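Local atomic coordinates of thiazoline oxidase/subtilisin-like protease (Prochloron didemni, PDB entry 4AKS), a protein that probably cleaves patellamide precursor peptides and closes them into macrocycles through a subtilisin-like serine protease domain. Residues 188-193 and 219-224; 43-48 and 309-314; 172-177 and 204-209. All blocks are in the same frame, centred on the assembly; numbering follows the deposited sequence.

Interaction 1: residues 188-193 and 219-224; sequences IIHCAF and LIVSPT
I189 pairs with I220 in a parallel ladder, and its N and O bond to the residues flanking I220, L219 and V221. I189 N gives its hydrogen to L219 O at 2.8 Å. V221 N gives to I189 O at 3.0 Å. C191 N gives to V221 O at 2.9 Å. All three bonds are nearly straight. Two of these acceptors also receive CA-H...O contacts, L219 O from I188 CA and I189 O from I220 CA. The regular pattern stops at P223, whose ring nitrogen has no hydrogen to offer. P223 CD instead packs against C191 O at 3.4 Å.

The two strands, 188-191 and 219-223, are linked by helix 204-215. This is a beta-alpha-beta crossover in the central parallel sheet of the subtilisin fold. The helix lies on the sheet face of I189 and I220 and touches both. Long helix 291-311 covers the face of I188, H190, L219 and V221.

Apolar contacts across the pair are modest. I188 CG2 meets V221 CG2 at 4.0 Å, the two branched side chains passing at a slant. On the other face, I189 CB and I220 CG1 are 4.4 Å apart.

H190 brings a polar ring to the face under helix 291-311. CG stands anti to the backbone N (chi1 -177°), and the ring has V221 O over one face. ND1 lies 4.3 Å from V221 CG1, but its hydrogen bond is with T299 OG1 of helix 291-311. Just beyond the strand, A192 touches residues arranged as a Ser-His-Asp triad, consistent with a subtilisin-like active site.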
loop_
_atom_site.group_PDB
_atom_site.type_symbol
_atom_site.label_atom_id
_atom_site.label_comp_id
_atom_site.label_asym_id
_atom_site.label_seq_id
_atom_site.Cartn_x
_atom_site.Cartn_y
_atom_site.Cartn_z
ATOM N N ILE A 188 -10.305 -1.444 4.522
ATOM C CA ILE A 188 -8.897 -1.751 4.733
ATOM C C ILE A 188 -8.181 -0.449 5.052
ATOM O O ILE A 188 -8.427 0.590 4.413
ATOM C CB ILE A 188 -8.250 -2.323 3.456
ATOM C CG1 ILE A 188 -8.957 -3.579 3.014
ATOM C CG2 ILE A 188 -6.772 -2.627 3.674
ATOM C CD1 ILE A 188 -8.378 -4.183 1.744
ATOM N N ILE A 189 -7.312 -0.506 6.053
ATOM C CA ILE A 189 -6.419 0.594 6.372
ATOM C C ILE A 189 -4.991 0.170 6.069
ATOM O O ILE A 189 -4.489 -0.816 6.616
ATOM C CB ILE A 189 -6.532 1.014 7.852
ATOM C CG1 ILE A 189 -7.898 1.637 8.128
ATOM C CG2 ILE A 189 -5.407 1.976 8.246
ATOM C CD1 ILE A 189 -8.190 1.777 9.625
ATOM N N HIS A 190 -4.363 0.898 5.154
ATOM C CA HIS A 190 -2.984 0.662 4.807
ATOM C C HIS A 190 -2.125 1.623 5.576
ATOM O O HIS A 190 -2.162 2.834 5.319
ATOM C CB HIS A 190 -2.776 0.806 3.314
ATOM C CG HIS A 190 -1.372 0.499 2.896
ATOM N ND1 HIS A 190 -0.965 -0.750 2.589
ATOM C CD2 HIS A 190 -0.243 1.315 2.829
ATOM C CE1 HIS A 190 0.364 -0.720 2.305
ATOM N NE2 HIS A 190 0.797 0.542 2.454
ATOM N N CYS A 191 -1.378 1.101 6.553
ATOM C CA CYS A 191 -0.530 1.948 7.368
ATOM C C CYS A 191 0.956 1.703 7.061
ATOM O O CYS A 191 1.545 0.686 7.452
ATOM C CB CYS A 191 -0.884 1.829 8.851
ATOM S SG CYS A 191 -0.092 3.131 9.811
ATOM N N ALA A 192 1.554 2.651 6.361
ATOM C CA ALA A 192 2.980 2.546 5.995
ATOM C C ALA A 192 3.927 2.759 7.205
ATOM O O ALA A 192 5.137 2.663 7.042
ATOM C CB ALA A 192 3.300 3.525 4.885
ATOM N N PHE A 193 3.388 3.041 8.401
ATOM C CA PHE A 193 4.205 3.339 9.594
ATOM C C PHE A 193 3.984 2.408 10.812
ATOM O O PHE A 193 4.732 2.507 11.796
ATOM C CB PHE A 193 3.968 4.786 10.089
ATOM C CG PHE A 193 3.875 5.830 9.000
ATOM C CD1 PHE A 193 4.875 5.970 8.038
ATOM C CD2 PHE A 193 2.781 6.705 8.962
ATOM C CE1 PHE A 193 4.772 6.942 7.048
ATOM C CE2 PHE A 193 2.678 7.676 7.982
ATOM C CZ PHE A 193 3.670 7.797 7.026
ATOM N N LEU A 219 -9.629 -4.425 8.163
ATOM C CA LEU A 219 -8.313 -5.036 8.056
ATOM C C LEU A 219 -7.252 -3.966 8.083
ATOM O O LEU A 219 -7.341 -2.993 7.346
ATOM C CB LEU A 219 -8.196 -5.814 6.732
ATOM C CG LEU A 219 -6.865 -6.546 6.469
ATOM C CD1 LEU A 219 -6.568 -7.562 7.568
ATOM C CD2 LEU A 219 -6.884 -7.241 5.125
ATOM N N ILE A 220 -6.224 -4.168 8.902
ATOM C CA ILE A 220 -5.035 -3.342 8.880
ATOM C C ILE A 220 -3.853 -4.062 8.235
ATOM O O ILE A 220 -3.535 -5.177 8.599
ATOM C CB ILE A 220 -4.604 -2.926 10.300
ATOM C CG1 ILE A 220 -5.667 -2.034 10.920
ATOM C CG2 ILE A 220 -3.252 -2.216 10.256
ATOM C CD1 ILE A 220 -5.207 -1.286 12.166
ATOM N N VAL A 221 -3.190 -3.388 7.292
ATOM C CA VAL A 221 -2.062 -3.958 6.567
ATOM C C VAL A 221 -0.878 -3.041 6.801
ATOM O O VAL A 221 -0.987 -1.817 6.648
ATOM C CB VAL A 221 -2.330 -4.056 5.047
ATOM C CG1 VAL A 221 -1.147 -4.712 4.322
ATOM C CG2 VAL A 221 -3.637 -4.808 4.766
ATOM N N SER A 222 0.243 -3.605 7.193
ATOM C CA SER A 222 1.440 -2.816 7.345
ATOM C C SER A 222 2.697 -3.645 7.106
ATOM O O SER A 222 2.659 -4.866 7.207
ATOM C CB SER A 222 1.463 -2.178 8.730
ATOM O OG SER A 222 1.693 -3.152 9.718
ATOM N N PRO A 223 3.822 -2.980 6.781
ATOM C CA PRO A 223 5.063 -3.722 6.557
ATOM C C PRO A 223 5.712 -4.202 7.838
ATOM O O PRO A 223 5.508 -3.598 8.869
ATOM C CB PRO A 223 5.977 -2.709 5.871
ATOM C CG PRO A 223 5.422 -1.365 6.193
ATOM C CD PRO A 223 3.975 -1.528 6.569
ATOM N N THR A 224 6.506 -5.266 7.768
ATOM C CA THR A 224 7.320 -5.684 8.919
ATOM C C THR A 224 8.489 -4.732 9.207
ATOM O O THR A 224 8.925 -4.630 10.353
ATOM C CB THR A 224 7.875 -7.110 8.763
ATOM O OG1 THR A 224 8.697 -7.189 7.594
ATOM C CG2 THR A 224 6.740 -8.107 8.677
#

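Interaction 2: residues 43-48 and 309-314; sequences NQTLGD and QVQQGK
Q311 reaches out from the last turn of helix 291-311, and its amide is held at both ends by the chain that leaves helix 38-44. The side chain is extended beyond CG, which carries the amide to Q44 and T45. NE2 donates to the backbone O of Q44 at 3.2 Å. The acceptor lies almost exactly in the amide plane, and the N-H...O angle is 155°. On the other branch, OE1 of Q311 accepts from T45 OG1 at 2.8 Å. This donor is tilted from the carbonyl plane of the amide.

T45 holds OG1 anti to its backbone N (chi1 180°), which brings the hydroxyl up to Q311. The same oxygen accepts from G47 N at 2.8 Å, forming an ST turn. OG1 therefore acts as donor and acceptor at once. G47 has a positive phi, and at its backbone angles a CB would press on the carbonyl O of L46.

D48 lies beside the helix end. OD1 is 4.0 Å from V310 CG1, and OD2 is 4.1 Å from Q311 CG. These are packing contacts: the side chains of D48 and Q311 run past each other in opposite directions, and OD1 is hydrogen-bonded to Q50 N. Helix 291-311 ends in a Schellman motif, with K314 N bonded to Q309 O at 2.7 Å and G313, at positive phi, bonded through N to V310 O at 2.9 Å.

The contact joins the chain around 44-48 to the C-terminal end of helix 291-311, about 20 Å from the centre of the chain to the centre of the contact. No salt bridge crosses it. The donor and acceptor pattern fixes the rotation of the amide, since a flipped Q311 would turn OE1 toward the carbonyl O of Q44.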
loop_
_atom_site.group_PDB
_atom_site.type_symbol
_atom_site.label_atom_id
_atom_site.label_comp_id
_atom_site.label_asym_id
_atom_site.label_seq_id
_atom_site.Cartn_x
_atom_site.Cartn_y
_atom_site.Cartn_z
ATOM N N ASN A 43 -9.140 -11.630 -13.702
ATOM C CA ASN A 43 -10.205 -12.028 -14.617
ATOM C C ASN A 43 -11.591 -11.942 -13.979
ATOM O O ASN A 43 -12.580 -11.798 -14.690
ATOM C CB ASN A 43 -9.967 -13.437 -15.182
ATOM C CG ASN A 43 -8.793 -13.494 -16.138
ATOM O OD1 ASN A 43 -8.237 -12.467 -16.526
ATOM N ND2 ASN A 43 -8.405 -14.699 -16.519
ATOM N N GLN A 44 -11.659 -12.026 -12.650
ATOM C CA GLN A 44 -12.932 -12.054 -11.919
ATOM C C GLN A 44 -13.320 -10.697 -11.336
ATOM O O GLN A 44 -14.506 -10.356 -11.295
ATOM C CB GLN A 44 -12.870 -13.108 -10.818
ATOM C CG GLN A 44 -12.646 -14.511 -11.356
ATOM C CD GLN A 44 -12.582 -15.543 -10.249
ATOM O OE1 GLN A 44 -13.563 -15.765 -9.540
ATOM N NE2 GLN A 44 -11.422 -16.181 -10.092
ATOM N N THR A 45 -12.334 -9.922 -10.888
ATOM C CA THR A 45 -12.590 -8.561 -10.421
ATOM C C THR A 45 -11.359 -7.679 -10.534
ATOM O O THR A 45 -10.234 -8.144 -10.369
ATOM C CB THR A 45 -13.071 -8.562 -8.951
ATOM O OG1 THR A 45 -13.305 -7.216 -8.512
ATOM C CG2 THR A 45 -12.035 -9.234 -8.035
ATOM N N LEU A 46 -11.575 -6.399 -10.819
ATOM C CA LEU A 46 -10.517 -5.383 -10.667
ATOM C C LEU A 46 -10.790 -4.498 -9.453
ATOM O O LEU A 46 -10.167 -3.442 -9.288
ATOM C CB LEU A 46 -10.411 -4.515 -11.918
ATOM C CG LEU A 46 -9.968 -5.197 -13.210
ATOM C CD1 LEU A 46 -9.990 -4.151 -14.325
ATOM C CD2 LEU A 46 -8.590 -5.843 -13.061
ATOM N N GLY A 47 -11.706 -4.949 -8.599
ATOM C CA GLY A 47 -12.102 -4.217 -7.411
ATOM C C GLY A 47 -13.564 -3.819 -7.485
ATOM O O GLY A 47 -14.178 -3.866 -8.536
ATOM N N ASP A 48 -14.096 -3.393 -6.348
ATOM C CA ASP A 48 -15.456 -2.884 -6.249
ATOM C C ASP A 48 -15.428 -1.574 -5.469
ATOM O O ASP A 48 -14.773 -1.502 -4.436
ATOM C CB ASP A 48 -16.335 -3.903 -5.538
ATOM C CG ASP A 48 -17.811 -3.625 -5.723
ATOM O OD1 ASP A 48 -18.356 -2.776 -5.002
ATOM O OD2 ASP A 48 -18.434 -4.257 -6.590
ATOM N N GLN A 309 -16.086 -11.008 -2.435
ATOM C CA GLN A 309 -17.129 -11.281 -1.449
ATOM C C GLN A 309 -18.376 -10.443 -1.766
ATOM O O GLN A 309 -19.489 -10.964 -1.831
ATOM C CB GLN A 309 -16.645 -11.003 -0.015
ATOM C CG GLN A 309 -15.580 -11.969 0.493
ATOM C CD GLN A 309 -14.977 -11.560 1.841
ATOM O OE1 GLN A 309 -14.858 -10.376 2.161
ATOM N NE2 GLN A 309 -14.600 -12.551 2.642
ATOM N N VAL A 310 -18.185 -9.149 -2.019
ATOM C CA VAL A 310 -19.303 -8.278 -2.403
ATOM C C VAL A 310 -19.970 -8.723 -3.714
ATOM O O VAL A 310 -21.194 -8.773 -3.802
ATOM C CB VAL A 310 -18.871 -6.804 -2.523
ATOM C CG1 VAL A 310 -19.979 -5.994 -3.186
ATOM C CG2 VAL A 310 -18.532 -6.244 -1.147
ATOM N N GLN A 311 -19.168 -9.036 -4.729
ATOM C CA GLN A 311 -19.703 -9.431 -6.043
ATOM C C GLN A 311 -20.504 -10.733 -5.984
ATOM O O GLN A 311 -21.435 -10.920 -6.755
ATOM C CB GLN A 311 -18.587 -9.528 -7.099
ATOM C CG GLN A 311 -18.171 -8.163 -7.648
ATOM C CD GLN A 311 -16.908 -8.192 -8.504
ATOM O OE1 GLN A 311 -16.110 -7.254 -8.471
ATOM N NE2 GLN A 311 -16.734 -9.257 -9.287
ATOM N N GLN A 312 -20.148 -11.612 -5.052
ATOM C CA GLN A 312 -20.901 -12.850 -4.828
ATOM C C GLN A 312 -22.027 -12.699 -3.805
ATOM O O GLN A 312 -22.654 -13.684 -3.433
ATOM C CB GLN A 312 -19.954 -13.964 -4.381
ATOM C CG GLN A 312 -18.905 -14.330 -5.421
ATOM C CD GLN A 312 -18.197 -15.630 -5.094
ATOM O OE1 GLN A 312 -18.399 -16.205 -4.021
ATOM N NE2 GLN A 312 -17.368 -16.104 -6.017
ATOM N N GLY A 313 -22.286 -11.475 -3.354
ATOM C CA GLY A 313 -23.335 -11.217 -2.364
ATOM C C GLY A 313 -23.019 -11.682 -0.949
ATOM O O GLY A 313 -23.915 -11.786 -0.118
ATOM N N LYS A 314 -21.750 -11.966 -0.668
ATOM C CA LYS A 314 -21.322 -12.337 0.682
ATOM C C LYS A 314 -20.983 -11.079 1.499
ATOM O O LYS A 314 -20.508 -10.082 0.949
ATOM C CB LYS A 314 -20.093 -13.253 0.619
ATOM C CG LYS A 314 -20.317 -14.568 -0.117
ATOM C CD LYS A 314 -19.018 -15.351 -0.265
ATOM C CE LYS A 314 -19.273 -16.782 -0.711
ATOM N NZ LYS A 314 -18.019 -17.579 -0.843
#

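Interaction 3: residues 172-177 and 204-209; sequences LNLARA and EILVQA
L206 pushes its CD1 methyl against the branch of L174, 3.5 Å from L174 CG and 3.6 Å from L174 CD2. Its other methyl also takes part, with L206 CD2 at 3.8 Å from L174 CD2. The two leucines have nearly the same shape and meet at a slant. The CB of L206 points along the flank of the partner helix, and its torsions (CG anti to the backbone N, chi1 177°) carry the methyls across to L174.

A175 sits where the helices come nearest. Its CB points toward the partner helix and lodges among I205, L206 and A209. It lies 3.6 Å from the backbone O of I205 and 4.1 Å from A209 CB. With alanine on both sides here, the axes approach to 8.2 Å, crossing at 23° with N-to-C directions roughly parallel.

Helices 171-183 and 204-215 lie side by side on one face of the central parallel sheet, as in the layered alpha/beta/alpha subtilisin fold. Helix 171-183 precedes strand 188-191 in the chain and helix 204-215 follows it. L174 also touches I56 of strand 52-57, on the sheet side, while L206 and A209 both rest on I178, further along helix 171-183.

I205 flanks A175 on the outer side. Its CG1 and CG2 are each 4.0 Å from A175 CB. CG1 runs anti to the backbone N (chi1 -162°), and CD1 goes on to meet L172 CD1 at 3.8 Å. L172 is exposed, and this methyl pair forms the outer margin of the contact.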
loop_
_atom_site.group_PDB
_atom_site.type_symbol
_atom_site.label_atom_id
_atom_site.label_comp_id
_atom_site.label_asym_id
_atom_site.label_seq_id
_atom_site.Cartn_x
_atom_site.Cartn_y
_atom_site.Cartn_z
ATOM N N LEU A 172 0.450 8.364 18.978
ATOM C CA LEU A 172 -0.709 9.225 19.171
ATOM C C LEU A 172 -1.322 9.654 17.835
ATOM O O LEU A 172 -2.526 9.472 17.597
ATOM C CB LEU A 172 -0.305 10.467 19.966
ATOM C CG LEU A 172 -1.367 11.540 20.197
ATOM C CD1 LEU A 172 -2.612 10.965 20.865
ATOM C CD2 LEU A 172 -0.788 12.675 21.028
ATOM N N ASN A 173 -0.492 10.209 16.958
ATOM C CA ASN A 173 -1.001 10.659 15.681
ATOM C C ASN A 173 -1.503 9.544 14.808
ATOM O O ASN A 173 -2.469 9.733 14.094
ATOM C CB ASN A 173 -0.012 11.496 14.901
ATOM C CG ASN A 173 -0.706 12.422 13.939
ATOM O OD1 ASN A 173 -0.865 13.599 14.227
ATOM N ND2 ASN A 173 -1.199 11.874 12.820
ATOM N N LEU A 174 -0.852 8.390 14.840
ATOM C CA LEU A 174 -1.357 7.272 14.071
ATOM C C LEU A 174 -2.712 6.809 14.658
ATOM O O LEU A 174 -3.606 6.509 13.909
ATOM C CB LEU A 174 -0.337 6.142 13.978
ATOM C CG LEU A 174 -0.845 4.907 13.221
ATOM C CD1 LEU A 174 -1.328 5.259 11.814
ATOM C CD2 LEU A 174 0.265 3.862 13.193
ATOM N N ALA A 175 -2.847 6.767 15.978
ATOM C CA ALA A 175 -4.135 6.379 16.604
ATOM C C ALA A 175 -5.258 7.315 16.158
ATOM O O ALA A 175 -6.325 6.858 15.790
ATOM C CB ALA A 175 -4.038 6.339 18.126
ATOM N N ARG A 176 -4.996 8.624 16.169
ATOM C CA ARG A 176 -5.989 9.604 15.722
ATOM C C ARG A 176 -6.348 9.403 14.238
ATOM O O ARG A 176 -7.513 9.475 13.855
ATOM C CB ARG A 176 -5.489 11.012 15.959
ATOM C CG ARG A 176 -5.219 11.342 17.423
ATOM C CD ARG A 176 -4.658 12.732 17.565
ATOM N NE ARG A 176 -5.699 13.732 17.396
ATOM C CZ ARG A 176 -5.545 15.033 17.608
ATOM N NH1 ARG A 176 -4.373 15.534 17.984
ATOM N NH2 ARG A 176 -6.585 15.835 17.466
ATOM N N ALA A 177 -5.328 9.144 13.423
ATOM C CA ALA A 177 -5.500 8.901 12.000
ATOM C C ALA A 177 -6.306 7.632 11.736
ATOM O O ALA A 177 -7.204 7.623 10.874
ATOM C CB ALA A 177 -4.130 8.842 11.300
ATOM N N GLU A 204 -0.056 2.376 24.045
ATOM C CA GLU A 204 -1.315 1.704 24.341
ATOM C C GLU A 204 -2.478 2.252 23.508
ATOM O O GLU A 204 -3.305 1.486 23.012
ATOM C CB GLU A 204 -1.598 1.834 25.853
ATOM C CG GLU A 204 -0.528 1.192 26.753
ATOM C CD GLU A 204 -0.433 1.842 28.135
ATOM O OE1 GLU A 204 -1.487 2.090 28.762
ATOM O OE2 GLU A 204 0.702 2.105 28.600
ATOM N N ILE A 205 -2.503 3.564 23.315
ATOM C CA ILE A 205 -3.545 4.217 22.521
ATOM C C ILE A 205 -3.593 3.750 21.054
ATOM O O ILE A 205 -4.672 3.618 20.472
ATOM C CB ILE A 205 -3.378 5.747 22.557
ATOM C CG1 ILE A 205 -4.672 6.437 22.122
ATOM C CG2 ILE A 205 -2.182 6.185 21.705
ATOM C CD1 ILE A 205 -4.572 7.941 22.195
ATOM N N LEU A 206 -2.434 3.511 20.455
ATOM C CA LEU A 206 -2.382 2.953 19.112
ATOM C C LEU A 206 -2.841 1.492 19.112
ATOM O O LEU A 206 -3.600 1.079 18.240
ATOM C CB LEU A 206 -0.977 3.067 18.531
ATOM C CG LEU A 206 -0.745 2.454 17.148
ATOM C CD1 LEU A 206 -1.688 3.006 16.085
ATOM C CD2 LEU A 206 0.712 2.695 16.769
ATOM N N VAL A 207 -2.390 0.723 20.107
ATOM C CA VAL A 207 -2.777 -0.670 20.237
ATOM C C VAL A 207 -4.292 -0.777 20.313
ATOM O O VAL A 207 -4.874 -1.677 19.712
ATOM C CB VAL A 207 -2.136 -1.343 21.484
ATOM C CG1 VAL A 207 -2.841 -2.658 21.836
ATOM C CG2 VAL A 207 -0.634 -1.551 21.274
ATOM N N GLN A 208 -4.939 0.119 21.055
ATOM C CA GLN A 208 -6.376 0.047 21.172
ATOM C C GLN A 208 -7.088 0.489 19.885
ATOM O O GLN A 208 -8.153 -0.025 19.578
ATOM C CB GLN A 208 -6.892 0.767 22.421
ATOM C CG GLN A 208 -7.057 2.263 22.319
ATOM C CD GLN A 208 -7.972 2.849 23.387
ATOM O OE1 GLN A 208 -8.828 2.144 23.944
ATOM N NE2 GLN A 208 -7.831 4.157 23.646
ATOM N N ALA A 209 -6.494 1.405 19.119
ATOM C CA ALA A 209 -7.073 1.816 17.832
ATOM C C ALA A 209 -7.057 0.655 16.842
ATOM O O ALA A 209 -8.045 0.412 16.152
ATOM C CB ALA A 209 -6.339 3.023 17.263
#

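Overall arrangement
Following the chain from the N terminus, 43-48 comes first and 309-314 last, so interaction 2 closes a long loop that encloses the other two. Within it, 172-177, 188-193, 204-209 and 219-224 follow in turn. Interaction 3 pairs the first and third, and interaction 1 the second and fourth, so these two loops cross. They also touch, through C191 and L174, with centres about 13 Å apart. Interaction 1 joins two neighbouring strands, interaction 3 two helices on one sheet face, and this touch connects them. Interaction 2 lies about 22 Å from interaction 1, centre to centre. It joins the chain leaving helix 38-44 to the end of helix 291-311, which covers the opposite sheet face.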